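Long-range contacts in intracellular growth locus, subunit C (Francisella tularensis subsp. tularensis, PDB 2QWU), which is a product of the Francisella pathogenicity island linked to intracellular growth, and probably serves as an Hcp-like tube component of its type VI secretion system: residues N33-I38 against E135-M140; A54-E59 against N126-Y131; L91-K96 against H176-D181; S144-Y149 against T185-L190. The protein carries 2 engineered substitutions. All blocks are in the same frame, centred on the assembly; numbering follows the deposited sequence. Where two conformers were deposited one is given.

Interaction 1 (N33-I38 against E135-M140). Engineered in segment 33-38: Met36 (natural residue Leu).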
# COMPACT_ATOMS: atom_id res chain seq x y z
N ASN A 33 -9.47 -3.71 -13.79
CA ASN A 33 -9.74 -3.02 -12.51
C ASN A 33 -8.49 -2.43 -11.89
O ASN A 33 -7.36 -2.72 -12.33
CB ASN A 33 -10.43 -3.99 -11.53
CG ASN A 33 -11.57 -4.76 -12.19
OD1 ASN A 33 -12.46 -4.15 -12.77
ND2 ASN A 33 -11.52 -6.09 -12.13
N CYS A 34 -8.70 -1.58 -10.90
CA CYS A 34 -7.57 -0.92 -10.26
C CYS A 34 -6.67 -1.87 -9.46
O CYS A 34 -7.08 -2.94 -8.97
CB CYS A 34 -8.04 0.22 -9.39
SG CYS A 34 -9.00 -0.36 -7.96
N ARG A 35 -5.39 -1.53 -9.43
CA ARG A 35 -4.45 -2.34 -8.66
C ARG A 35 -3.26 -1.44 -8.26
O ARG A 35 -2.85 -0.53 -9.00
CB ARG A 35 -3.97 -3.59 -9.43
CG ARG A 35 -2.81 -3.37 -10.53
CD ARG A 35 -3.25 -2.51 -11.66
NE ARG A 35 -4.41 -3.02 -12.38
CZ ARG A 35 -4.43 -4.00 -13.30
NH1 ARG A 35 -3.34 -4.69 -13.67
NH2 ARG A 35 -5.59 -4.31 -13.91
N MSE A 36 -2.72 -1.71 -7.08
CA MSE A 36 -1.58 -0.95 -6.55
C MSE A 36 -0.57 -1.91 -5.99
O MSE A 36 -0.91 -2.89 -5.37
CB MSE A 36 -2.05 0.01 -5.43
CG MSE A 36 -2.80 1.21 -5.92
SE MSE A 36 -3.23 2.32 -4.40
CE MSE A 36 -1.63 2.69 -4.00
N PHE A 37 0.71 -1.67 -6.28
CA PHE A 37 1.72 -2.49 -5.72
C PHE A 37 3.03 -1.69 -5.65
O PHE A 37 3.18 -0.64 -6.31
CB PHE A 37 1.84 -3.81 -6.50
CG PHE A 37 2.17 -3.63 -8.00
CD1 PHE A 37 3.48 -3.46 -8.41
CD2 PHE A 37 1.14 -3.68 -8.96
CE1 PHE A 37 3.80 -3.34 -9.82
CE2 PHE A 37 1.43 -3.57 -10.36
CZ PHE A 37 2.80 -3.40 -10.77
N ILE A 38 3.94 -2.17 -4.80
CA ILE A 38 5.20 -1.46 -4.60
C ILE A 38 6.40 -2.37 -4.83
O ILE A 38 6.38 -3.55 -4.51
CB ILE A 38 5.24 -0.85 -3.19
CG1 ILE A 38 4.92 -1.93 -2.13
CG2 ILE A 38 4.25 0.33 -3.10
CD1 ILE A 38 5.03 -1.43 -0.67
N GLU A 135 -10.04 7.20 -20.87
CA GLU A 135 -9.44 6.03 -21.53
C GLU A 135 -7.92 5.97 -21.56
O GLU A 135 -7.29 5.68 -22.59
CB GLU A 135 -10.01 5.90 -22.96
CG GLU A 135 -11.53 5.91 -22.97
CD GLU A 135 -12.13 5.39 -24.26
OE1 GLU A 135 -11.63 5.78 -25.36
OE2 GLU A 135 -13.11 4.61 -24.18
N ALA A 136 -7.35 6.23 -20.41
CA ALA A 136 -5.90 6.18 -20.22
C ALA A 136 -5.75 5.77 -18.75
O ALA A 136 -6.62 6.08 -17.93
CB ALA A 136 -5.30 7.55 -20.44
N TRP A 137 -4.66 5.08 -18.44
CA TRP A 137 -4.38 4.70 -17.05
C TRP A 137 -3.72 5.86 -16.29
O TRP A 137 -3.00 6.69 -16.88
CB TRP A 137 -3.41 3.53 -17.04
CG TRP A 137 -4.00 2.25 -17.48
CD1 TRP A 137 -4.03 1.75 -18.75
CD2 TRP A 137 -4.67 1.31 -16.64
NE1 TRP A 137 -4.69 0.54 -18.76
CE2 TRP A 137 -5.09 0.25 -17.47
CE3 TRP A 137 -4.95 1.25 -15.25
CZ2 TRP A 137 -5.79 -0.88 -16.96
CZ3 TRP A 137 -5.65 0.13 -14.74
CH2 TRP A 137 -6.06 -0.93 -15.61
N GLY A 138 -3.93 5.92 -14.98
CA GLY A 138 -3.32 6.97 -14.17
C GLY A 138 -3.15 6.42 -12.76
O GLY A 138 -3.55 5.30 -12.51
N ILE A 139 -2.55 7.19 -11.87
CA ILE A 139 -2.43 6.73 -10.49
C ILE A 139 -3.72 7.03 -9.74
O ILE A 139 -4.59 7.75 -10.27
CB ILE A 139 -1.34 7.50 -9.69
CG1 ILE A 139 -1.69 9.01 -9.55
CG2 ILE A 139 0.07 7.30 -10.37
CD1 ILE A 139 -0.72 9.79 -8.60
N MSE A 140 -3.86 6.41 -8.57
CA MSE A 140 -4.92 6.80 -7.63
C MSE A 140 -4.11 7.64 -6.61
O MSE A 140 -4.39 8.79 -6.41
CB MSE A 140 -5.59 5.60 -6.95
CG MSE A 140 -6.59 4.93 -7.96
SE MSE A 140 -7.45 3.39 -7.30
CE MSE A 140 -6.00 2.31 -7.01

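Interaction 2 (A54-E59 against N126-Y131)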
# COMPACT_ATOMS: atom_id res chain seq x y z
N ALA A 54 3.75 -8.90 -10.31
CA ALA A 54 2.59 -7.99 -10.33
C ALA A 54 2.45 -7.37 -11.69
O ALA A 54 3.46 -7.07 -12.41
CB ALA A 54 2.74 -6.92 -9.26
N ILE A 55 1.20 -7.17 -12.06
CA ILE A 55 0.88 -6.68 -13.40
C ILE A 55 0.36 -5.23 -13.37
O ILE A 55 -0.67 -4.94 -12.74
CB ILE A 55 -0.21 -7.60 -14.01
CG1 ILE A 55 0.22 -9.08 -13.96
CG2 ILE A 55 -0.56 -7.09 -15.44
CD1 ILE A 55 1.45 -9.39 -14.85
N ASP A 56 1.10 -4.32 -14.01
CA ASP A 56 0.71 -2.92 -14.07
C ASP A 56 -0.54 -2.81 -15.00
O ASP A 56 -0.80 -3.67 -15.83
CB ASP A 56 1.89 -2.06 -14.62
CG ASP A 56 1.82 -0.59 -14.17
OD1 ASP A 56 1.05 -0.25 -13.25
OD2 ASP A 56 2.58 0.26 -14.72
N GLY A 57 -1.30 -1.74 -14.83
CA GLY A 57 -2.51 -1.62 -15.64
C GLY A 57 -2.17 -1.65 -17.12
O GLY A 57 -1.23 -0.95 -17.57
N GLY A 58 -2.93 -2.44 -17.85
CA GLY A 58 -2.80 -2.54 -19.30
C GLY A 58 -1.67 -3.42 -19.76
O GLY A 58 -1.53 -3.68 -20.97
N GLU A 59 -0.85 -3.89 -18.82
CA GLU A 59 0.31 -4.68 -19.17
C GLU A 59 -0.09 -6.05 -19.75
O GLU A 59 -1.04 -6.70 -19.31
CB GLU A 59 1.21 -4.83 -17.93
CG GLU A 59 2.58 -5.44 -18.20
CD GLU A 59 3.31 -5.79 -16.90
OE1 GLU A 59 3.14 -5.06 -15.90
OE2 GLU A 59 4.07 -6.79 -16.89
N ASN A 126 3.40 1.49 -8.51
CA ASN A 126 3.12 1.43 -9.96
C ASN A 126 2.42 2.67 -10.49
O ASN A 126 1.67 3.35 -9.79
CB ASN A 126 2.33 0.15 -10.32
CG ASN A 126 0.94 0.11 -9.67
OD1 ASN A 126 0.79 0.29 -8.47
ND2 ASN A 126 -0.08 -0.16 -10.48
N LYS A 127 2.67 2.97 -11.75
CA LYS A 127 2.09 4.19 -12.33
C LYS A 127 0.72 3.97 -12.94
O LYS A 127 -0.03 4.92 -13.06
CB LYS A 127 3.05 4.76 -13.38
CG LYS A 127 4.40 5.19 -12.75
CD LYS A 127 5.42 5.77 -13.76
CE LYS A 127 6.78 6.03 -13.10
NZ LYS A 127 6.65 6.64 -11.74
N LYS A 128 0.39 2.75 -13.34
CA LYS A 128 -0.90 2.52 -13.96
C LYS A 128 -1.79 1.77 -12.98
O LYS A 128 -1.89 0.56 -13.04
CB LYS A 128 -0.69 1.75 -15.27
CG LYS A 128 0.11 2.61 -16.29
CD LYS A 128 0.22 1.88 -17.65
CE LYS A 128 0.76 2.77 -18.74
NZ LYS A 128 2.22 3.04 -18.50
N GLN A 129 -2.45 2.51 -12.09
CA GLN A 129 -3.28 1.94 -11.03
C GLN A 129 -4.78 1.86 -11.35
O GLN A 129 -5.43 0.90 -11.00
CB GLN A 129 -3.09 2.80 -9.80
CG GLN A 129 -1.63 2.87 -9.35
CD GLN A 129 -1.49 3.71 -8.09
OE1 GLN A 129 -2.48 4.29 -7.60
NE2 GLN A 129 -0.30 3.78 -7.55
N GLU A 130 -5.32 2.87 -12.02
CA GLU A 130 -6.74 2.89 -12.32
C GLU A 130 -6.96 3.39 -13.76
O GLU A 130 -6.28 4.34 -14.20
CB GLU A 130 -7.41 3.87 -11.35
CG GLU A 130 -8.88 4.10 -11.54
CD GLU A 130 -9.44 5.06 -10.48
OE1 GLU A 130 -9.06 6.24 -10.45
OE2 GLU A 130 -10.31 4.62 -9.68
N TYR A 131 -7.87 2.71 -14.46
CA TYR A 131 -8.21 3.10 -15.84
C TYR A 131 -9.22 4.27 -15.75
O TYR A 131 -10.35 4.13 -15.27
CB TYR A 131 -8.76 1.89 -16.63
CG TYR A 131 -8.90 2.18 -18.10
CD1 TYR A 131 -7.77 2.49 -18.85
CD2 TYR A 131 -10.13 2.09 -18.74
CE1 TYR A 131 -7.85 2.70 -20.24
CE2 TYR A 131 -10.24 2.31 -20.15
CZ TYR A 131 -9.08 2.60 -20.87
OH TYR A 131 -9.10 2.82 -22.23
O HOH W 1 4.49 1.50 -13.18

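Interaction 3 (L91-K96 against H176-D181)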
# COMPACT_ATOMS: atom_id res chain seq x y z
N LEU A 91 -1.59 -4.63 3.27
CA LEU A 91 -0.63 -5.06 2.25
C LEU A 91 -0.71 -6.56 2.01
O LEU A 91 -0.99 -7.30 2.94
CB LEU A 91 0.80 -4.71 2.75
CG LEU A 91 1.07 -3.23 3.08
CD1 LEU A 91 2.18 -3.09 4.07
CD2 LEU A 91 1.43 -2.55 1.81
N GLY A 92 -0.47 -6.99 0.78
CA GLY A 92 -0.46 -8.40 0.46
C GLY A 92 1.00 -8.78 0.19
O GLY A 92 1.64 -8.11 -0.60
N VAL A 93 1.53 -9.81 0.87
CA VAL A 93 2.89 -10.23 0.63
C VAL A 93 2.94 -11.74 0.41
O VAL A 93 2.04 -12.47 0.82
CB VAL A 93 3.84 -9.84 1.80
CG1 VAL A 93 3.82 -8.31 1.98
CG2 VAL A 93 3.37 -10.53 3.12
N LEU A 94 3.97 -12.20 -0.29
CA LEU A 94 4.10 -13.66 -0.51
C LEU A 94 5.28 -14.13 0.38
O LEU A 94 6.44 -13.79 0.12
CB LEU A 94 4.34 -13.94 -1.99
CG LEU A 94 4.37 -15.41 -2.37
CD1 LEU A 94 3.03 -16.12 -2.13
CD2 LEU A 94 4.74 -15.36 -3.91
N ILE A 95 4.97 -14.86 1.46
CA ILE A 95 6.02 -15.28 2.41
C ILE A 95 5.75 -16.65 2.99
O ILE A 95 4.61 -17.16 2.93
CB ILE A 95 6.08 -14.29 3.63
CG1 ILE A 95 4.69 -14.20 4.31
CG2 ILE A 95 6.52 -12.89 3.14
CD1 ILE A 95 4.64 -13.31 5.56
N LYS A 96 6.79 -17.24 3.57
CA LYS A 96 6.66 -18.53 4.24
C LYS A 96 6.09 -18.25 5.64
O LYS A 96 6.21 -17.15 6.18
CB LYS A 96 8.04 -19.21 4.34
CG LYS A 96 8.61 -19.54 2.96
CD LYS A 96 10.00 -20.15 3.02
CE LYS A 96 9.95 -21.41 3.80
NZ LYS A 96 11.12 -22.32 3.55
N HIS A 176 -0.12 -13.55 2.11
CA HIS A 176 -0.55 -13.17 3.47
C HIS A 176 -1.06 -11.74 3.44
O HIS A 176 -0.53 -10.90 2.71
CB HIS A 176 0.60 -13.20 4.50
CG HIS A 176 1.01 -14.59 4.96
ND1 HIS A 176 1.58 -15.54 4.13
CD2 HIS A 176 0.99 -15.13 6.21
CE1 HIS A 176 1.90 -16.62 4.85
NE2 HIS A 176 1.55 -16.40 6.10
N ILE A 177 -2.06 -11.44 4.26
CA ILE A 177 -2.58 -10.09 4.28
C ILE A 177 -2.14 -9.42 5.57
O ILE A 177 -2.41 -9.92 6.66
CB ILE A 177 -4.11 -10.14 4.14
CG1 ILE A 177 -4.41 -10.78 2.78
CG2 ILE A 177 -4.68 -8.76 4.34
CD1 ILE A 177 -5.85 -10.62 2.25
N ILE A 178 -1.43 -8.29 5.46
CA ILE A 178 -0.91 -7.56 6.62
C ILE A 178 -1.76 -6.32 6.78
O ILE A 178 -1.79 -5.44 5.90
CB ILE A 178 0.59 -7.12 6.40
CG1 ILE A 178 1.44 -8.35 6.13
CG2 ILE A 178 1.07 -6.29 7.53
CD1 ILE A 178 2.92 -7.93 5.78
N SER A 179 -2.49 -6.26 7.89
CA SER A 179 -3.39 -5.11 8.17
C SER A 179 -2.81 -4.33 9.29
O SER A 179 -2.62 -4.86 10.36
CB SER A 179 -4.81 -5.58 8.60
OG SER A 179 -5.38 -6.43 7.61
N ILE A 180 -2.55 -3.05 9.05
CA ILE A 180 -1.90 -2.21 10.06
C ILE A 180 -2.75 -0.98 10.30
O ILE A 180 -3.24 -0.36 9.35
CB ILE A 180 -0.51 -1.72 9.57
CG1 ILE A 180 0.22 -2.89 8.89
CG2 ILE A 180 0.29 -1.18 10.78
CD1 ILE A 180 1.52 -2.45 8.20
N ASP A 181 -2.95 -0.63 11.58
CA ASP A 181 -3.77 0.54 11.91
C ASP A 181 -2.97 1.39 12.89
O ASP A 181 -2.00 0.93 13.47
CB ASP A 181 -5.09 0.12 12.62
CG ASP A 181 -6.00 -0.75 11.74
OD1 ASP A 181 -6.61 -0.24 10.75
OD2 ASP A 181 -6.12 -1.96 12.06

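Interaction 4 (S144-Y149 against T185-L190)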
# COMPACT_ATOMS: atom_id res chain seq x y z
N SER A 144 5.11 6.21 -3.54
CA SER A 144 6.55 5.98 -3.60
C SER A 144 7.33 6.60 -2.48
O SER A 144 7.19 7.79 -2.21
CB SER A 144 7.14 6.44 -4.97
OG SER A 144 6.43 5.86 -6.06
N ASN A 145 8.16 5.77 -1.85
CA ASN A 145 9.02 6.18 -0.77
C ASN A 145 8.38 6.64 0.50
O ASN A 145 9.08 7.17 1.35
CB ASN A 145 10.00 7.25 -1.28
CG ASN A 145 10.97 6.65 -2.30
OD1 ASN A 145 11.36 5.49 -2.17
ND2 ASN A 145 11.36 7.43 -3.30
N LEU A 146 7.08 6.41 0.66
CA LEU A 146 6.43 6.87 1.85
C LEU A 146 6.92 6.10 3.07
O LEU A 146 7.04 4.87 3.00
CB LEU A 146 4.91 6.74 1.69
CG LEU A 146 4.03 7.20 2.85
CD1 LEU A 146 4.01 8.73 2.95
CD2 LEU A 146 2.56 6.71 2.53
N GLU A 147 7.21 6.80 4.18
CA GLU A 147 7.62 6.16 5.42
C GLU A 147 6.52 6.39 6.46
O GLU A 147 6.12 7.53 6.76
CB GLU A 147 8.92 6.73 5.98
CG GLU A 147 9.39 5.96 7.22
CD GLU A 147 10.86 6.25 7.57
OE1 GLU A 147 11.09 7.17 8.38
OE2 GLU A 147 11.77 5.59 7.02
N LEU A 148 6.02 5.28 6.97
CA LEU A 148 4.96 5.33 7.98
C LEU A 148 5.51 4.83 9.32
O LEU A 148 6.45 4.03 9.38
CB LEU A 148 3.81 4.40 7.58
CG LEU A 148 3.19 4.61 6.17
CD1 LEU A 148 2.26 3.37 5.79
CD2 LEU A 148 2.34 5.85 6.17
N TYR A 149 4.91 5.27 10.42
CA TYR A 149 5.38 4.83 11.73
C TYR A 149 4.19 4.90 12.67
O TYR A 149 3.20 5.55 12.38
CB TYR A 149 6.58 5.71 12.20
CG TYR A 149 6.26 7.16 12.42
CD1 TYR A 149 5.73 7.58 13.62
CD2 TYR A 149 6.52 8.11 11.44
CE1 TYR A 149 5.46 8.94 13.85
CE2 TYR A 149 6.24 9.45 11.63
CZ TYR A 149 5.72 9.86 12.84
OH TYR A 149 5.48 11.20 13.06
N THR A 185 2.63 9.68 9.43
CA THR A 185 3.85 9.84 8.62
C THR A 185 4.24 11.32 8.76
O THR A 185 3.38 12.13 9.06
CB THR A 185 3.55 9.56 7.11
OG1 THR A 185 4.72 9.83 6.30
CG2 THR A 185 2.43 10.48 6.60
N SER A 186 5.51 11.68 8.55
CA SER A 186 5.89 13.10 8.58
C SER A 186 5.76 13.75 7.21
O SER A 186 5.98 14.97 7.06
CB SER A 186 7.34 13.27 9.00
OG SER A 186 7.64 12.47 10.11
N GLN A 187 5.45 12.95 6.20
CA GLN A 187 5.30 13.48 4.83
C GLN A 187 4.02 14.30 4.85
O GLN A 187 2.98 13.86 5.37
CB GLN A 187 5.24 12.31 3.81
CG GLN A 187 5.15 12.74 2.38
CD GLN A 187 5.44 11.61 1.41
OE1 GLN A 187 6.36 10.79 1.63
NE2 GLN A 187 4.67 11.54 0.31
N GLY A 188 4.07 15.52 4.29
CA GLY A 188 2.90 16.39 4.36
C GLY A 188 1.86 16.31 3.26
O GLY A 188 0.74 16.83 3.41
N SER A 189 2.22 15.67 2.15
CA SER A 189 1.25 15.58 1.03
C SER A 189 1.55 14.35 0.19
O SER A 189 2.60 13.71 0.35
CB SER A 189 1.35 16.85 0.17
OG SER A 189 2.69 16.96 -0.34
N LEU A 190 0.62 14.00 -0.69
CA LEU A 190 0.79 12.87 -1.57
C LEU A 190 0.19 13.21 -2.94
O LEU A 190 -0.88 13.80 -3.02
CB LEU A 190 -0.01 11.65 -1.03
CG LEU A 190 0.60 10.89 0.17
CD1 LEU A 190 -0.42 9.95 0.76
CD2 LEU A 190 1.85 10.15 -0.27
O HOH W 2 4.80 9.45 -2.23
O HOH W 3 8.00 9.97 -0.45
O HOH W 4 7.45 9.63 7.98
O HOH W 5 7.82 9.70 3.67

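Interaction 1 (N33-I38 against E135-M140)
Trp137 and Met140 both reach the chain at Asn33 to Met36, at two separate points. Trp137 and Gly138 form the second strand of a small beta hairpin whose first strand is 130-131. The facing chain runs into strand 37-43 of the large antiparallel sheet, so the contact joins hairpin to sheet.

Trp137 comes first. It uses CZ3 and CH2 of its six-membered ring. Asn33 O lies at the ring edge, in the ring plane, 4.0 Å from Trp137 CH2. This oxygen is also gripped side-on by Arg35. NE of Arg35 donates to Asn33 O at 3.0 Å, and Arg35 NH2 donates to the same atom at 2.9 Å. Both donors keep the oxygen close to the guanidinium plane. The Arg35 chain is bent at chi2 (-65°) and chi3 (-58°), which brings NE back toward Asn33. The guanidinium then meets the indole at a steep tilt, their planes 75° apart, with Arg35 NH2 3.8 Å from Trp137 CH2. NH1 is bonded to Ile55 O, which helps to fix the group. The ring of Tyr131, on the other hairpin strand, also meets Trp137.

Met140 follows, past the end of the strand. Its backbone N is bonded to Gln129 OE1. Its side chain points toward 33-38, and Val20 of strand 18-21 also touches it. Met140 SE lies 3.8 Å from Cys34 CB. Met36, an engineered residue modelled like Met140 as selenomethionine, lies across it. The methyl carbon CE of Met140 reaches both neighbours: Cys34 CB at 3.8 Å and Met36 CG at 3.6 Å.

Interaction 2 (A54-E59 against N126-Y131)
One carboxylate oxygen, Asp56 OD1, takes hydrogen bonds from Asn126 ND2 and Lys128 N, which arrive from opposite faces of the carboxylate plane. The Asn126 ND2 bond to Asp56 OD1 is 3.0 Å long and runs nearly along the C-O bond of the acid. It stays in the amide plane, although the carboxylate itself is turned 68° from that amide. The Lys128 N bond to Asp56 OD1 is 3.1 Å and comes from the syn side, somewhat out of plane.

Asp56 CG stands anti to the backbone N (chi1 -155°), which carries the carboxylate to Asn126 and Lys128. The other oxygen, OD2, is linked through a water to Lys127 N, and the water donates to Asp56 OD2 at 2.7 Å. Next to the acid, Gly57 N donates to Lys128 O at 3.0 Å. The backbones come close here, with CA of Gly57 4.7 Å from CA of Lys128. Asp56 to Glu59 form a type II beta turn. The turn is closed by Glu59 N to Asp56 O, and Glu59 OE1 accepts from Asp56 N at 2.9 Å.

The contact joins this loop to the chain entering strand 130-131, where Gln129 and Glu130 form a classic beta bulge opposite Gly138. Asn126 also ties it to the large sheet: its OD1 accepts from Phe37 N, and its ND2 has a second acceptor in Arg35 O.

Lys128 O lies only 3.1 Å from Asp56 OD1, and both are acceptors. The donors around them probably offset that repulsion. Lys128 NZ, 4.7 Å from Asp56 OD2, may add a weak electrostatic pull without direct contact.

Interaction 3 (L91-K96 against H176-D181)
Ile95 lays its CG1 over one face of the His176 ring. Ile95 CG1 sits 3.7 Å from the centroid of the His176 ring, displaced toward the rim, and makes a CH-pi contact. The aliphatic chain crosses the imidazole side chain at about a right angle. CG1 occupies the position between the backbone N and the carbonyl carbon (chi1 56°), which turns it to the ring. His176 ND1 is bonded to Arg174 O, just before it in the strand, and this limits rotation of the imidazole.

Farther along the same face, Ile178 CD1 fills the hollow beside Val93. Ile178 CD1 lies 3.7 Å from Val93 CG2 and 3.9 Å from Val93 CG1, so the fork of the valine cradles the isoleucine tip. Leu91 closes the row, its CD1 4.2 Å from CD1 of Ile180. Leu41 and Ile43 of strand 37-43 pack on this face. Ile160, on the adjacent strand 157-162, flanks His176 and Ile178. Gly92 and Ile177 form a non-hydrogen-bonded pair, CA to CA 4.7 Å, and Gly92 has no side chain on that other face.

Four backbone bonds hold the register. Leu91 and Ile178 exchange two, the shorter from Ile178 N to Leu91 O at 2.7 Å. Val93 and His176 exchange the other two. Gly92 CA adds a CA-H...O contact to His176 O, at 3.4 Å. The pairing continues through Ile95 and Arg174, and helix 97-114 starts right after Lys96.

The two segments are the last part of strand 86-96 and the middle of strand 173-184. These antiparallel neighbours belong to the large curled sheet, consistent with the beta-barrel core of Hcp-like proteins.

Interaction 4 (S144-Y149 against T185-L190)
Leu146 CG and Thr185 OG1 each stand anti to their own backbone N, with chi1 of -179° and 175°. In Leu146, chi2 (73°) then sets CD1 against Gln187 and Thr185. In Thr185, chi1 places the hydroxyl within bonding distance of the Glu147 carbonyl. There Thr185 OG1 donates to Glu147 O at 2.7 Å, tilted from the carbonyl plane. The same Thr185 OG1 accepts from Gln187 N at 3.2 Å, which makes an ST turn. The hydroxyl thus fixes the start of the loop and joins it to the facing strand at once.

The contact sets strand 147-150 of the large antiparallel sheet against the loop that leads from its neighbour, strand 173-184, into strand 189-193 of a two-stranded sheet. Thr185 also packs on Ile87 and Pro85. Leu148 CD2 touches Thr185 CB at 4.0 Å. Tyr149 CE2 meets Thr185 CA obliquely at 3.9 Å.

Leu146 CD1 lies against the Gln187 amide, 3.4 Å from Gln187 OE1. The same methyl, Leu146 CD1, meets Leu190 CD2 at 4.1 Å, and Met76 of strand 71-79 adds to this apolar patch. Gln187 NE2 donates to Ser189 O at 3.0 Å, with the oxygen in the amide plane. Water carries much of the remaining polar contact. One water links Ser144 O to Gln187 NE2, and a second links Ser144 O to Gln187 OE1. A third joins Glu147 N to the same OE1. A fourth donates to Glu147 O and accepts from Ser186 N, lying in the plane of the Tyr149 ring at its edge.

In the fold
Interactions 1 and 2 form one cluster, their centres 5 Å apart, and share the hairpin of strands 130-131 and 137-138. Interaction 2 is nested within the loop that interaction 1 closes. Interaction 3 lies on the opposite side of the chain's centre from interaction 1, about 20 Å away between centres. It pairs strands 86-96 and 173-184 of the large antiparallel sheet. Interaction 4, its centre about 19 Å from that of interaction 3, uses strand 147-150, another neighbour of 173-184. Along the chain, interaction 3 crosses the other three, while 1 and 2 close before 4 opens. Distant sequence parts are thus interlocked around the large sheet and the small ones beside it, consistent with one compact domain.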